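Local coordinates for TRAP dicarboxylate transporter-DctP subunit (Desulfovibrio salexigens, PDB 4N6D), which probably binds an organic acid in the periplasm and delivers it to the membrane subunits of a TRAP transporter, at residues Asp29-Tyr34 against Lys62-Thr67; Gln53-Arg58 against Lys253-Leu258; Asn217-Cys222 against Tyr285-Ile290. One frame throughout, in Å; residues are numbered along the deposited sequence. Where two conformers were deposited one is given.

Contact 1 of 3, residues Asp29-Tyr34 against Lys62-Thr67; sequences DISLSY and KVQVQT
Two glutamine amides from Lys62-Thr67 converge on the hydroxyl of Ser31: Gln66 NE2 donates to Ser31 OG over 2.8 Å and Gln64 NE2 over 3.1 Å. The second bond is the straighter (164° at the hydrogen) and lies in the Gln64 amide plane, whereas OG sits 22° out of the Gln66 plane. An extended chain beyond CG takes the Gln64 amide to OG, whereas in Gln66 the bend at chi2 (72°) sets CD, and with it the amide, near Ser31.

Backbone bonds run alongside. Ile30 O takes Gln64 N at 2.9 Å, Gln64 O takes Leu32 N, Leu32 O takes Gln66 N at 2.8 Å, and Gln66 O takes Tyr34 N. At the start of the pair Lys62 O accepts from both Ile30 N and Asp29 N. This in-step parallel pairing, with Ile30 CA 4.7 Å from Val63 CA and Ser31 CA 4.9 Å from Gln64 CA, belongs to a beta-alpha-beta crossover whose connecting helix is 43-58.

Opposite the Ser31-Gln64-Gln66 face, apolar groups meet. Leu32 CD1 rests on Val63 CG1 at 3.8 Å, and Val63 CG2 faces Ile30 CB. Val65 CG1 touches Tyr34 CB at 3.9 Å and lies at the edge of the ring, whose OH bonds to Gln47 of the connecting helix.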
ATOM      1  N   ASP A  29     -16.875 -26.810  -9.941  1.00 19.91           N
ATOM      2  CA  ASP A  29     -15.965 -27.702 -10.644  1.00 21.80           C
ATOM      3  C   ASP A  29     -14.526 -27.219 -10.561  1.00 22.18           C
ATOM      4  O   ASP A  29     -13.610 -27.946 -10.915  1.00 22.18           O
ATOM      5  CB  ASP A  29     -16.348 -27.789 -12.119  1.00 24.02           C
ATOM      6  CG  ASP A  29     -17.702 -28.436 -12.335  1.00 29.20           C
ATOM      7  OD1 ASP A  29     -17.922 -29.542 -11.796  1.00 28.79           O
ATOM      8  OD2 ASP A  29     -18.542 -27.827 -13.038  1.00 31.78           O
ATOM      9  N   ILE A  30     -14.333 -25.981 -10.119  1.00 16.22           N
ATOM     10  CA  ILE A  30     -13.003 -25.385 -10.036  1.00 14.41           C
ATOM     11  C   ILE A  30     -12.847 -24.880  -8.624  1.00 14.08           C
ATOM     12  O   ILE A  30     -13.716 -24.155  -8.124  1.00 12.03           O
ATOM     13  CB  ILE A  30     -12.865 -24.190 -11.017  1.00 14.91           C
ATOM     14  CG1 ILE A  30     -12.950 -24.655 -12.476  1.00 16.23           C
ATOM     15  CG2 ILE A  30     -11.550 -23.466 -10.799  1.00 17.11           C
ATOM     16  CD1 ILE A  30     -13.212 -23.512 -13.450  1.00 18.91           C
ATOM     17  N   SER A  31     -11.760 -25.270  -7.968  1.00 12.35           N
ATOM     18  CA  SER A  31     -11.542 -24.925  -6.573  1.00 11.25           C
ATOM     19  C   SER A  31     -10.199 -24.232  -6.477  1.00 14.22           C
ATOM     20  O   SER A  31      -9.187 -24.768  -6.932  1.00 14.98           O
ATOM     21  CB  SER A  31     -11.539 -26.184  -5.704  1.00 15.93           C
ATOM     22  OG  SER A  31     -11.430 -25.867  -4.313  1.00 18.21           O
ATOM     23  N   LEU A  32     -10.184 -23.029  -5.918  1.00 12.03           N
ATOM     24  CA  LEU A  32      -8.946 -22.260  -5.837  1.00 10.90           C
ATOM     25  C   LEU A  32      -8.616 -21.894  -4.393  1.00 10.11           C
ATOM     26  O   LEU A  32      -9.474 -21.378  -3.671  1.00 13.17           O
ATOM     27  CB  LEU A  32      -9.089 -20.979  -6.635  1.00  9.78           C
ATOM     28  CG  LEU A  32      -9.413 -21.159  -8.117  1.00 11.47           C
ATOM     29  CD1 LEU A  32      -9.793 -19.840  -8.749  1.00 12.49           C
ATOM     30  CD2 LEU A  32      -8.234 -21.824  -8.820  1.00 15.88           C
ATOM     31  N   SER A  33      -7.367 -22.088  -3.989  1.00  7.37           N
ATOM     32  CA  SER A  33      -6.901 -21.626  -2.692  1.00  7.31           C
ATOM     33  C   SER A  33      -6.263 -20.243  -2.830  1.00  7.34           C
ATOM     34  O   SER A  33      -5.588 -19.972  -3.813  1.00  8.69           O
ATOM     35  CB  SER A  33      -5.876 -22.602  -2.104  1.00  8.59           C
ATOM     36  OG  SER A  33      -4.816 -22.774  -3.035  1.00 11.74           O
ATOM     37  N   TYR A  34      -6.486 -19.378  -1.839  1.00  6.97           N
ATOM     38  CA  TYR A  34      -6.024 -18.001  -1.880  1.00  7.37           C
ATOM     39  C   TYR A  34      -5.281 -17.733  -0.568  1.00  7.52           C
ATOM     40  O   TYR A  34      -5.883 -17.637   0.516  1.00  9.76           O
ATOM     41  CB  TYR A  34      -7.254 -17.105  -2.115  1.00  9.03           C
ATOM     42  CG  TYR A  34      -7.032 -15.645  -2.428  1.00  7.15           C
ATOM     43  CD1 TYR A  34      -7.888 -14.993  -3.292  1.00  8.06           C
ATOM     44  CD2 TYR A  34      -6.030 -14.900  -1.823  1.00  7.26           C
ATOM     45  CE1 TYR A  34      -7.752 -13.633  -3.561  1.00  8.34           C
ATOM     46  CE2 TYR A  34      -5.881 -13.544  -2.101  1.00  7.34           C
ATOM     47  CZ  TYR A  34      -6.757 -12.919  -2.963  1.00  9.76           C
ATOM     48  OH  TYR A  34      -6.665 -11.576  -3.252  1.00  9.15           O
ATOM     49  N   LYS A  62     -19.584 -21.975 -10.381  1.00 15.72           N
ATOM     50  CA  LYS A  62     -18.644 -22.869 -11.049  1.00 13.84           C
ATOM     51  C   LYS A  62     -17.270 -22.850 -10.398  1.00 13.27           C
ATOM     52  O   LYS A  62     -16.544 -23.840 -10.446  1.00 14.63           O
ATOM     53  CB  LYS A  62     -18.508 -22.524 -12.527  1.00 17.72           C
ATOM     54  CG  LYS A  62     -19.725 -22.920 -13.343  1.00 27.57           C
ATOM     55  CD  LYS A  62     -19.472 -22.674 -14.816  1.00 32.96           C
ATOM     56  CE  LYS A  62     -19.185 -21.215 -15.071  1.00 38.69           C
ATOM     57  NZ  LYS A  62     -19.010 -20.930 -16.512  1.00 45.02           N
ATOM     58  N   VAL A  63     -16.924 -21.725  -9.787  1.00 11.54           N
ATOM     59  CA  VAL A  63     -15.668 -21.584  -9.056  1.00 12.20           C
ATOM     60  C   VAL A  63     -15.959 -21.407  -7.580  1.00 11.06           C
ATOM     61  O   VAL A  63     -16.874 -20.661  -7.207  1.00 11.82           O
ATOM     62  CB  VAL A  63     -14.887 -20.321  -9.516  1.00 12.41           C
ATOM     63  CG1 VAL A  63     -13.604 -20.131  -8.699  1.00 10.26           C
ATOM     64  CG2 VAL A  63     -14.556 -20.415 -10.990  1.00 15.94           C
ATOM     65  N   GLN A  64     -15.205 -22.110  -6.745  1.00  9.57           N
ATOM     66  CA  GLN A  64     -15.197 -21.855  -5.314  1.00 10.88           C
ATOM     67  C   GLN A  64     -13.786 -21.439  -4.911  1.00 12.20           C
ATOM     68  O   GLN A  64     -12.807 -21.897  -5.495  1.00 12.51           O
ATOM     69  CB  GLN A  64     -15.658 -23.085  -4.513  1.00 14.49           C
ATOM     70  CG  GLN A  64     -14.718 -24.246  -4.545  1.00 14.38           C
ATOM     71  CD  GLN A  64     -15.255 -25.435  -3.770  1.00 17.57           C
ATOM     72  OE1 GLN A  64     -16.478 -25.594  -3.610  1.00 17.76           O
ATOM     73  NE2 GLN A  64     -14.351 -26.272  -3.276  1.00 19.59           N
ATOM     74  N   VAL A  65     -13.696 -20.578  -3.905  1.00 10.07           N
ATOM     75  CA  VAL A  65     -12.414 -20.088  -3.397  1.00 11.63           C
ATOM     76  C   VAL A  65     -12.301 -20.360  -1.894  1.00 12.44           C
ATOM     77  O   VAL A  65     -13.200 -19.999  -1.115  1.00 13.82           O
ATOM     78  CB  VAL A  65     -12.304 -18.563  -3.636  1.00 11.71           C
ATOM     79  CG1 VAL A  65     -10.926 -18.047  -3.187  1.00 12.78           C
ATOM     80  CG2 VAL A  65     -12.537 -18.242  -5.085  1.00 12.36           C
ATOM     81  N   GLN A  66     -11.233 -21.043  -1.479  1.00 10.88           N
ATOM     82  CA  GLN A  66     -10.934 -21.187  -0.062  1.00  9.87           C
ATOM     83  C   GLN A  66      -9.851 -20.192   0.306  1.00 13.65           C
ATOM     84  O   GLN A  66      -8.795 -20.164  -0.318  1.00 10.07           O
ATOM     85  CB  GLN A  66     -10.386 -22.573   0.274  1.00 12.70           C
ATOM     86  CG  GLN A  66     -11.392 -23.674   0.174  1.00 22.62           C
ATOM     87  CD  GLN A  66     -11.737 -23.955  -1.259  1.00 24.12           C
ATOM     88  OE1 GLN A  66     -12.895 -23.837  -1.665  1.00 20.95           O
ATOM     89  NE2 GLN A  66     -10.731 -24.335  -2.043  1.00 24.14           N
ATOM     90  N   THR A  67     -10.122 -19.390   1.329  1.00 10.67           N
ATOM     91  CA  THR A  67      -9.184 -18.365   1.757  1.00  9.76           C
ATOM     92  C   THR A  67      -8.380 -18.777   2.987  1.00 10.94           C
ATOM     93  O   THR A  67      -8.870 -19.468   3.894  1.00 13.12           O
ATOM     94  CB  THR A  67      -9.900 -17.046   2.020  1.00  9.22           C
ATOM     95  OG1 THR A  67     -10.823 -17.199   3.101  1.00 12.49           O
ATOM     96  CG2 THR A  67     -10.636 -16.567   0.772  1.00 10.39           C
TER

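Contact 2 of 3, residues Gln53-Arg58 against Lys253-Leu258; sequences QEVEKR and KVLNDL
Val254 makes the first contact from Lys253-Leu258, its CG1 touching Arg58 CB at 3.8 Å and lying close to Arg58 CD as well. CG1 is anti to the backbone N (chi1 171°), and the valine meets the aliphatic part of the arginine, not its charged end. The carbonyl of the same residue works through solvent: one water donates to Val254 O at 2.8 Å and accepts from Arg58 NH1, also at 2.8 Å. The water lies at the edge of the guanidinium, in its plane. No direct hydrogen bond links the two segments, and this bridge is their polar connection.

Leu255 follows, with CD1 placed 4.0 Å from Val55 CG2 and only slightly farther from Val55 CG1. Trp51, one turn earlier on the helix of Val55, also touches Leu255.

Leu258, a turn beyond Val254, splits its two methyls between different partners. CD1 meets Val55 CG2 at 3.6 Å, in the buried part of the interface. CD2 lies over one face of the Arg58 guanidinium, 3.5 Å above its plane and displaced toward the rim, nearest to NH1; it also approaches Glu54 CB. Within its own helix the guanidinium is held by Arg58 NE donating to Glu54 OE1 over 3.0 Å on the anti lone pair; Glu261, farther along the helix of Leu258, takes Arg58 NH2 in a salt bridge.

The short axes approach to 10.3 Å at 144°, so the pair is roughly antiparallel and well splayed. It packs the crossover helix 43-58 against the long helix 249-285 in the alpha/beta architecture of a TRAP-type periplasmic solute-binding protein.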
ATOM      1  N   GLN A  53     -16.309 -13.458  -2.939  1.00  9.51           N
ATOM      2  CA  GLN A  53     -17.764 -13.339  -3.034  1.00 13.30           C
ATOM      3  C   GLN A  53     -18.171 -13.067  -4.482  1.00 12.51           C
ATOM      4  O   GLN A  53     -19.092 -13.680  -5.001  1.00 15.55           O
ATOM      5  CB  GLN A  53     -18.263 -12.209  -2.138  1.00 18.47           C
ATOM      6  CG  GLN A  53     -18.157 -12.514  -0.644  1.00 28.15           C
ATOM      7  CD  GLN A  53     -18.260 -11.266   0.222  1.00 42.99           C
ATOM      8  OE1 GLN A  53     -18.740 -10.213  -0.218  1.00 45.69           O
ATOM      9  NE2 GLN A  53     -17.802 -11.379   1.464  1.00 49.01           N
ATOM     10  N   GLU A  54     -17.479 -12.137  -5.126  1.00 13.55           N
ATOM     11  CA  GLU A  54     -17.840 -11.753  -6.485  1.00 13.48           C
ATOM     12  C   GLU A  54     -17.506 -12.841  -7.495  1.00 10.50           C
ATOM     13  O   GLU A  54     -18.251 -13.078  -8.420  1.00 11.48           O
ATOM     14  CB  GLU A  54     -17.158 -10.441  -6.871  1.00 16.02           C
ATOM     15  CG  GLU A  54     -17.841  -9.203  -6.300  1.00 23.14           C
ATOM     16  CD  GLU A  54     -19.373  -9.195  -6.507  1.00 28.14           C
ATOM     17  OE1 GLU A  54     -19.877  -9.330  -7.659  1.00 30.68           O
ATOM     18  OE2 GLU A  54     -20.084  -9.088  -5.497  1.00 31.88           O
ATOM     19  N   VAL A  55     -16.399 -13.545  -7.282  1.00  9.58           N
ATOM     20  CA  VAL A  55     -16.034 -14.632  -8.189  1.00  9.13           C
ATOM     21  C   VAL A  55     -17.043 -15.793  -8.119  1.00  9.86           C
ATOM     22  O   VAL A  55     -17.467 -16.309  -9.137  1.00  9.89           O
ATOM     23  CB  VAL A  55     -14.614 -15.141  -7.906  1.00  9.19           C
ATOM     24  CG1 VAL A  55     -14.362 -16.476  -8.574  1.00  8.22           C
ATOM     25  CG2 VAL A  55     -13.601 -14.103  -8.364  1.00 10.10           C
ATOM     26  N   GLU A  56     -17.437 -16.192  -6.915  1.00 11.15           N
ATOM     27  CA  GLU A  56     -18.380 -17.279  -6.770  1.00 10.05           C
ATOM     28  C   GLU A  56     -19.727 -16.895  -7.351  1.00 11.00           C
ATOM     29  O   GLU A  56     -20.394 -17.723  -7.973  1.00 14.08           O
ATOM     30  CB  GLU A  56     -18.496 -17.703  -5.287  1.00 12.10           C
ATOM     31  CG  GLU A  56     -17.163 -18.206  -4.752  1.00  9.43           C
ATOM     32  CD  GLU A  56     -17.232 -18.853  -3.364  1.00 15.65           C
ATOM     33  OE1 GLU A  56     -18.205 -18.607  -2.616  1.00 14.50           O
ATOM     34  OE2 GLU A  56     -16.302 -19.635  -3.037  1.00 13.99           O
ATOM     35  N   LYS A  57     -20.117 -15.635  -7.172  1.00 11.48           N
ATOM     36  CA  LYS A  57     -21.427 -15.179  -7.642  1.00 11.17           C
ATOM     37  C   LYS A  57     -21.414 -15.092  -9.162  1.00 13.26           C
ATOM     38  O   LYS A  57     -22.314 -15.601  -9.820  1.00 13.73           O
ATOM     39  CB  LYS A  57     -21.793 -13.820  -7.029  1.00 13.91           C
ATOM     40  CG  LYS A  57     -23.176 -13.290  -7.429  1.00 14.84           C
ATOM     41  CD  LYS A  57     -23.464 -11.980  -6.710  1.00 19.42           C
ATOM     42  CE  LYS A  57     -24.789 -11.357  -7.152  1.00 22.73           C
ATOM     43  NZ  LYS A  57     -24.873  -9.975  -6.660  1.00 22.24           N
ATOM     44  N   ARG A  58     -20.388 -14.448  -9.720  1.00 13.26           N
ATOM     45  CA  ARG A  58     -20.385 -14.150 -11.157  1.00 12.06           C
ATOM     46  C   ARG A  58     -20.176 -15.388 -12.011  1.00 13.59           C
ATOM     47  O   ARG A  58     -20.580 -15.425 -13.170  1.00 16.00           O
ATOM     48  CB  ARG A  58     -19.305 -13.120 -11.471  1.00 10.95           C
ATOM     49  CG  ARG A  58     -19.660 -11.777 -10.945  1.00 10.97           C
ATOM     50  CD  ARG A  58     -18.558 -10.782 -11.204  1.00 13.46           C
ATOM     51  NE  ARG A  58     -18.799  -9.565 -10.455  1.00 11.55           N
ATOM     52  CZ  ARG A  58     -18.198  -8.399 -10.693  1.00 14.52           C
ATOM     53  NH1 ARG A  58     -17.359  -8.250 -11.716  1.00 12.89           N
ATOM     54  NH2 ARG A  58     -18.488  -7.355  -9.929  1.00 17.70           N
ATOM     55  N   LYS A 253     -12.714 -14.441 -18.288  1.00 11.26           N
ATOM     56  CA  LYS A 253     -13.297 -13.126 -18.472  1.00 12.87           C
ATOM     57  C   LYS A 253     -13.770 -12.514 -17.153  1.00 10.70           C
ATOM     58  O   LYS A 253     -13.564 -11.333 -16.898  1.00 11.58           O
ATOM     59  CB  LYS A 253     -14.471 -13.198 -19.439  1.00 18.28           C
ATOM     60  CG  LYS A 253     -15.063 -11.834 -19.683  1.00 22.61           C
ATOM     61  CD  LYS A 253     -16.196 -11.868 -20.674  1.00 31.49           C
ATOM     62  CE  LYS A 253     -16.431 -10.487 -21.263  1.00 31.23           C
ATOM     63  NZ  LYS A 253     -16.385  -9.401 -20.276  1.00 33.56           N
ATOM     64  N   VAL A 254     -14.424 -13.303 -16.308  1.00 11.93           N
ATOM     65  CA  VAL A 254     -14.831 -12.798 -15.007  1.00 11.89           C
ATOM     66  C   VAL A 254     -13.630 -12.291 -14.232  1.00 11.58           C
ATOM     67  O   VAL A 254     -13.660 -11.204 -13.662  1.00 11.29           O
ATOM     68  CB  VAL A 254     -15.563 -13.881 -14.193  1.00 12.05           C
ATOM     69  CG1 VAL A 254     -15.790 -13.427 -12.776  1.00 15.84           C
ATOM     70  CG2 VAL A 254     -16.894 -14.232 -14.852  1.00 14.83           C
ATOM     71  N   LEU A 255     -12.563 -13.078 -14.190  1.00  9.88           N
ATOM     72  CA  LEU A 255     -11.405 -12.680 -13.394  1.00  9.37           C
ATOM     73  C   LEU A 255     -10.675 -11.489 -14.008  1.00  7.49           C
ATOM     74  O   LEU A 255     -10.121 -10.660 -13.303  1.00  8.29           O
ATOM     75  CB  LEU A 255     -10.457 -13.859 -13.210  1.00 10.48           C
ATOM     76  CG  LEU A 255     -10.730 -14.731 -11.984  1.00 13.34           C
ATOM     77  CD1 LEU A 255     -12.155 -15.201 -11.872  1.00 15.38           C
ATOM     78  CD2 LEU A 255      -9.786 -15.925 -12.005  1.00 12.14           C
ATOM     79  N   ASN A 256     -10.661 -11.420 -15.326  1.00  8.36           N
ATOM     80  CA  ASN A 256     -10.026 -10.324 -16.024  1.00  7.64           C
ATOM     81  C   ASN A 256     -10.787  -9.048 -15.743  1.00 10.48           C
ATOM     82  O   ASN A 256     -10.191  -8.023 -15.418  1.00 10.57           O
ATOM     83  CB  ASN A 256     -10.000 -10.583 -17.523  1.00  9.70           C
ATOM     84  CG  ASN A 256      -8.835 -11.433 -17.942  1.00 12.72           C
ATOM     85  OD1 ASN A 256      -7.819 -11.469 -17.265  1.00 13.86           O
ATOM     86  ND2 ASN A 256      -8.965 -12.102 -19.078  1.00 14.41           N
ATOM     87  N   ASP A 257     -12.112  -9.106 -15.857  1.00  9.17           N
ATOM     88  CA  ASP A 257     -12.929  -7.920 -15.588  1.00 11.00           C
ATOM     89  C   ASP A 257     -12.801  -7.426 -14.149  1.00  9.55           C
ATOM     90  O   ASP A 257     -12.866  -6.219 -13.871  1.00 15.09           O
ATOM     91  CB  ASP A 257     -14.397  -8.200 -15.902  1.00 14.95           C
ATOM     92  CG  ASP A 257     -14.680  -8.257 -17.398  1.00 19.61           C
ATOM     93  OD1 ASP A 257     -13.827  -7.828 -18.182  1.00 19.91           O
ATOM     94  OD2 ASP A 257     -15.760  -8.721 -17.781  1.00 23.43           O
ATOM     95  N   LEU A 258     -12.593  -8.347 -13.212  1.00  8.08           N
ATOM     96  CA  LEU A 258     -12.390  -7.952 -11.826  1.00  7.91           C
ATOM     97  C   LEU A 258     -11.048  -7.269 -11.520  1.00  8.77           C
ATOM     98  O   LEU A 258     -10.843  -6.761 -10.428  1.00  9.26           O
ATOM     99  CB  LEU A 258     -12.550  -9.155 -10.890  1.00  7.95           C
ATOM    100  CG  LEU A 258     -13.985  -9.448 -10.502  1.00 12.45           C
ATOM    101  CD1 LEU A 258     -14.095 -10.873  -9.962  1.00 10.91           C
ATOM    102  CD2 LEU A 258     -14.507  -8.412  -9.495  1.00 12.53           C
TER
HETATM  103  O   HOH W   1     -16.156 -10.048 -13.540  1.00 14.99           O

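Contact 3 of 3, residues Asn217-Cys222 against Tyr285-Ile290; sequences NFAEIC and YSIEMI
A tyrosine ring laid against a short irregular turn makes this contact, where the end of helix 249-285 meets the loop leading into strand 224-226. Glu220 CA sits 3.7 Å from the centroid of the Tyr285 ring and 10° off its normal, a CH-pi contact over the centre of one face. Glu220 CB continues along that side to Tyr285 CZ at 3.7 Å, and Glu220 CG stands near Tyr285 CE1.

The phenol hydroxyl fixes the far end of the ring. Tyr285 OH donates to Asn217 OD1 over 3.0 Å, in the carbonyl plane and on a lone pair (127° at the oxygen). The other arm of that amide turns back within its own segment: Asn217 ND2 donates to Glu220 OE1 at 2.9 Å, linking the residue that holds the hydroxyl to the one that lines the ring face.

Ala219 CB adds apolar packing, 3.8 Å from Tyr285 CD2 and 4.1 Å from Ile287 CG2. Ala281 of helix 249-285 touches both Ala219 and Ile287. Past Ile287 the chain enters strand 288-290, an outer strand of its four-stranded sheet, which pairs in parallel with strand 224-226.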
ATOM      1  N   ASN A 217      -5.608   1.385  18.378  1.00 14.92           N
ATOM      2  CA  ASN A 217      -5.851   2.340  19.460  1.00 12.49           C
ATOM      3  C   ASN A 217      -4.690   3.298  19.692  1.00 15.43           C
ATOM      4  O   ASN A 217      -4.514   3.802  20.802  1.00 14.21           O
ATOM      5  CB  ASN A 217      -6.174   1.606  20.772  1.00 14.86           C
ATOM      6  CG  ASN A 217      -6.809   2.523  21.824  1.00 15.35           C
ATOM      7  OD1 ASN A 217      -7.541   3.461  21.506  1.00 17.76           O
ATOM      8  ND2 ASN A 217      -6.495   2.272  23.083  1.00 16.46           N
ATOM      9  N   PHE A 218      -3.905   3.576  18.651  1.00 15.22           N
ATOM     10  CA  PHE A 218      -2.803   4.518  18.820  1.00 12.71           C
ATOM     11  C   PHE A 218      -3.267   5.941  19.132  1.00  9.75           C
ATOM     12  O   PHE A 218      -2.503   6.744  19.662  1.00 13.35           O
ATOM     13  CB  PHE A 218      -1.854   4.487  17.624  1.00 11.55           C
ATOM     14  CG  PHE A 218      -0.879   3.358  17.681  1.00 15.04           C
ATOM     15  CD1 PHE A 218       0.072   3.313  18.683  1.00 20.03           C
ATOM     16  CD2 PHE A 218      -0.915   2.342  16.750  1.00 19.61           C
ATOM     17  CE1 PHE A 218       0.963   2.271  18.751  1.00 23.44           C
ATOM     18  CE2 PHE A 218      -0.024   1.296  16.820  1.00 24.25           C
ATOM     19  CZ  PHE A 218       0.907   1.261  17.820  1.00 21.86           C
ATOM     20  N   ALA A 219      -4.521   6.258  18.827  1.00 11.21           N
ATOM     21  CA  ALA A 219      -5.042   7.587  19.081  1.00 11.67           C
ATOM     22  C   ALA A 219      -5.127   7.897  20.573  1.00 12.18           C
ATOM     23  O   ALA A 219      -5.165   9.058  20.947  1.00 11.27           O
ATOM     24  CB  ALA A 219      -6.403   7.754  18.453  1.00 12.02           C
ATOM     25  N   GLU A 220      -5.146   6.875  21.433  1.00 14.96           N
ATOM     26  CA  GLU A 220      -5.207   7.149  22.861  1.00 14.37           C
ATOM     27  C   GLU A 220      -3.971   7.915  23.291  1.00 15.95           C
ATOM     28  O   GLU A 220      -4.034   8.765  24.173  1.00 12.70           O
ATOM     29  CB  GLU A 220      -5.347   5.880  23.701  1.00 16.00           C
ATOM     30  CG  GLU A 220      -5.524   6.185  25.194  1.00 16.71           C
ATOM     31  CD  GLU A 220      -6.119   5.041  25.967  1.00 26.52           C
ATOM     32  OE1 GLU A 220      -6.081   3.905  25.464  1.00 23.96           O
ATOM     33  OE2 GLU A 220      -6.626   5.283  27.084  1.00 23.52           O
ATOM     34  N   ILE A 221      -2.853   7.597  22.653  1.00 11.77           N
ATOM     35  CA  ILE A 221      -1.565   8.157  23.006  1.00 13.58           C
ATOM     36  C   ILE A 221      -1.131   9.269  22.052  1.00 10.66           C
ATOM     37  O   ILE A 221      -0.612  10.297  22.491  1.00 14.31           O
ATOM     38  CB  ILE A 221      -0.495   7.052  22.995  1.00 15.39           C
ATOM     39  CG1 ILE A 221      -0.848   5.975  24.019  1.00 18.27           C
ATOM     40  CG2 ILE A 221       0.874   7.647  23.272  1.00 19.07           C
ATOM     41  CD1 ILE A 221       0.073   4.774  23.950  1.00 23.35           C
ATOM     42  N   CYS A 222      -1.352   9.069  20.751  1.00 14.99           N
ATOM     43  CA  CYS A 222      -0.898  10.017  19.737  1.00 14.34           C
ATOM     44  C   CYS A 222      -2.089  10.758  19.195  1.00 10.10           C
ATOM     45  O   CYS A 222      -2.779  10.257  18.318  1.00 11.70           O
ATOM     46  CB  CYS A 222      -0.222   9.302  18.576  1.00 15.20           C
ATOM     47  SG  CYS A 222       1.197   8.322  19.085  1.00 15.79           S
ATOM     48  N   TYR A 285     -11.071  10.948  21.355  1.00 14.60           N
ATOM     49  CA  TYR A 285      -9.904  11.601  21.951  1.00 15.09           C
ATOM     50  C   TYR A 285      -9.580  12.988  21.417  1.00 13.22           C
ATOM     51  O   TYR A 285      -8.530  13.531  21.749  1.00 14.25           O
ATOM     52  CB  TYR A 285      -8.660  10.728  21.768  1.00 16.07           C
ATOM     53  CG  TYR A 285      -8.787   9.286  22.229  1.00 16.64           C
ATOM     54  CD1 TYR A 285      -8.801   8.953  23.579  1.00 24.61           C
ATOM     55  CD2 TYR A 285      -8.828   8.262  21.299  1.00 21.80           C
ATOM     56  CE1 TYR A 285      -8.878   7.613  23.978  1.00 22.71           C
ATOM     57  CE2 TYR A 285      -8.911   6.946  21.680  1.00 25.36           C
ATOM     58  CZ  TYR A 285      -8.934   6.626  23.004  1.00 25.03           C
ATOM     59  OH  TYR A 285      -9.015   5.290  23.341  1.00 33.24           O
ATOM     60  N   SER A 286     -10.477  13.562  20.618  0.51  9.92           N
ATOM     61  CA  SER A 286     -10.299  14.904  20.064  0.51 12.60           C
ATOM     62  C   SER A 286      -8.939  15.081  19.405  0.51 12.63           C
ATOM     63  O   SER A 286      -8.228  16.052  19.673  0.51 14.40           O
ATOM     64  CB  SER A 286     -10.480  15.972  21.146  0.51 12.52           C
ATOM     65  OG  SER A 286     -11.801  15.975  21.658  0.51 12.88           O
ATOM     66  N   ILE A 287      -8.583  14.143  18.534  1.00 11.73           N
ATOM     67  CA  ILE A 287      -7.351  14.245  17.800  1.00 10.91           C
ATOM     68  C   ILE A 287      -7.416  15.462  16.896  1.00  9.89           C
ATOM     69  O   ILE A 287      -8.498  15.950  16.553  1.00 11.70           O
ATOM     70  CB  ILE A 287      -7.062  12.962  16.967  1.00  9.81           C
ATOM     71  CG1 ILE A 287      -8.164  12.708  15.946  1.00 12.37           C
ATOM     72  CG2 ILE A 287      -6.896  11.752  17.888  1.00 12.12           C
ATOM     73  CD1 ILE A 287      -7.726  11.868  14.763  1.00  9.71           C
ATOM     74  N   GLU A 288      -6.237  15.948  16.515  1.00 13.24           N
ATOM     75  CA  GLU A 288      -6.123  17.105  15.639  1.00 11.73           C
ATOM     76  C   GLU A 288      -5.372  16.709  14.379  1.00 12.02           C
ATOM     77  O   GLU A 288      -4.323  16.077  14.454  1.00 12.48           O
ATOM     78  CB  GLU A 288      -5.379  18.250  16.338  1.00 13.05           C
ATOM     79  CG  GLU A 288      -5.213  19.473  15.446  1.00 12.20           C
ATOM     80  CD  GLU A 288      -4.360  20.566  16.060  1.00 17.06           C
ATOM     81  OE1 GLU A 288      -4.073  20.502  17.278  1.00 16.00           O
ATOM     82  OE2 GLU A 288      -3.978  21.495  15.309  1.00 15.25           O
ATOM     83  N   MET A 289      -5.925  17.090  13.233  1.00 12.10           N
ATOM     84  CA  MET A 289      -5.271  16.881  11.944  1.00 11.22           C
ATOM     85  C   MET A 289      -4.443  18.101  11.588  1.00 12.04           C
ATOM     86  O   MET A 289      -4.922  19.226  11.629  1.00 14.22           O
ATOM     87  CB  MET A 289      -6.304  16.631  10.851  1.00 11.56           C
ATOM     88  CG  MET A 289      -7.324  15.566  11.173  1.00 14.39           C
ATOM     89  SD  MET A 289      -6.618  13.944  11.516  1.00 17.71           S
ATOM     90  CE  MET A 289      -5.724  13.615   9.976  1.00 14.70           C
ATOM     91  N   ILE A 290      -3.192  17.863  11.222  1.00 10.94           N
ATOM     92  CA  ILE A 290      -2.252  18.931  10.923  1.00 10.66           C
ATOM     93  C   ILE A 290      -1.673  18.786   9.514  1.00 10.65           C
ATOM     94  O   ILE A 290      -1.410  17.678   9.066  1.00 13.22           O
ATOM     95  CB  ILE A 290      -1.091  18.897  11.922  1.00 11.54           C
ATOM     96  CG1 ILE A 290      -1.622  19.101  13.340  1.00 11.94           C
ATOM     97  CG2 ILE A 290      -0.066  19.978  11.563  1.00 16.01           C
ATOM     98  CD1 ILE A 290      -0.592  18.842  14.423  1.00 14.22           C
TER

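From the N terminus, contact 1 closes first, bringing strand 63-68 beside strand 30-35 after the excursion through helix 43-58. Contact 2 opens on that helix, inside the loop of contact 1, and closes 195 residues later on helix 249-285, so the two cross. They also touch: Val63 CG1 packs on Val55 CG1, and Glu56 OE2 probably accepts a hydrogen bond from Val65 N. Contact 3 opens at 217-222, before contact 2 closes, and closes beyond it at 285-290, so these cross too, whereas contacts 1 and 3 are in series. Helix 249-285 runs from contact 2 to contact 3, whose centres lie about 39 Å apart, linking the five-stranded sheet side to the four-stranded one.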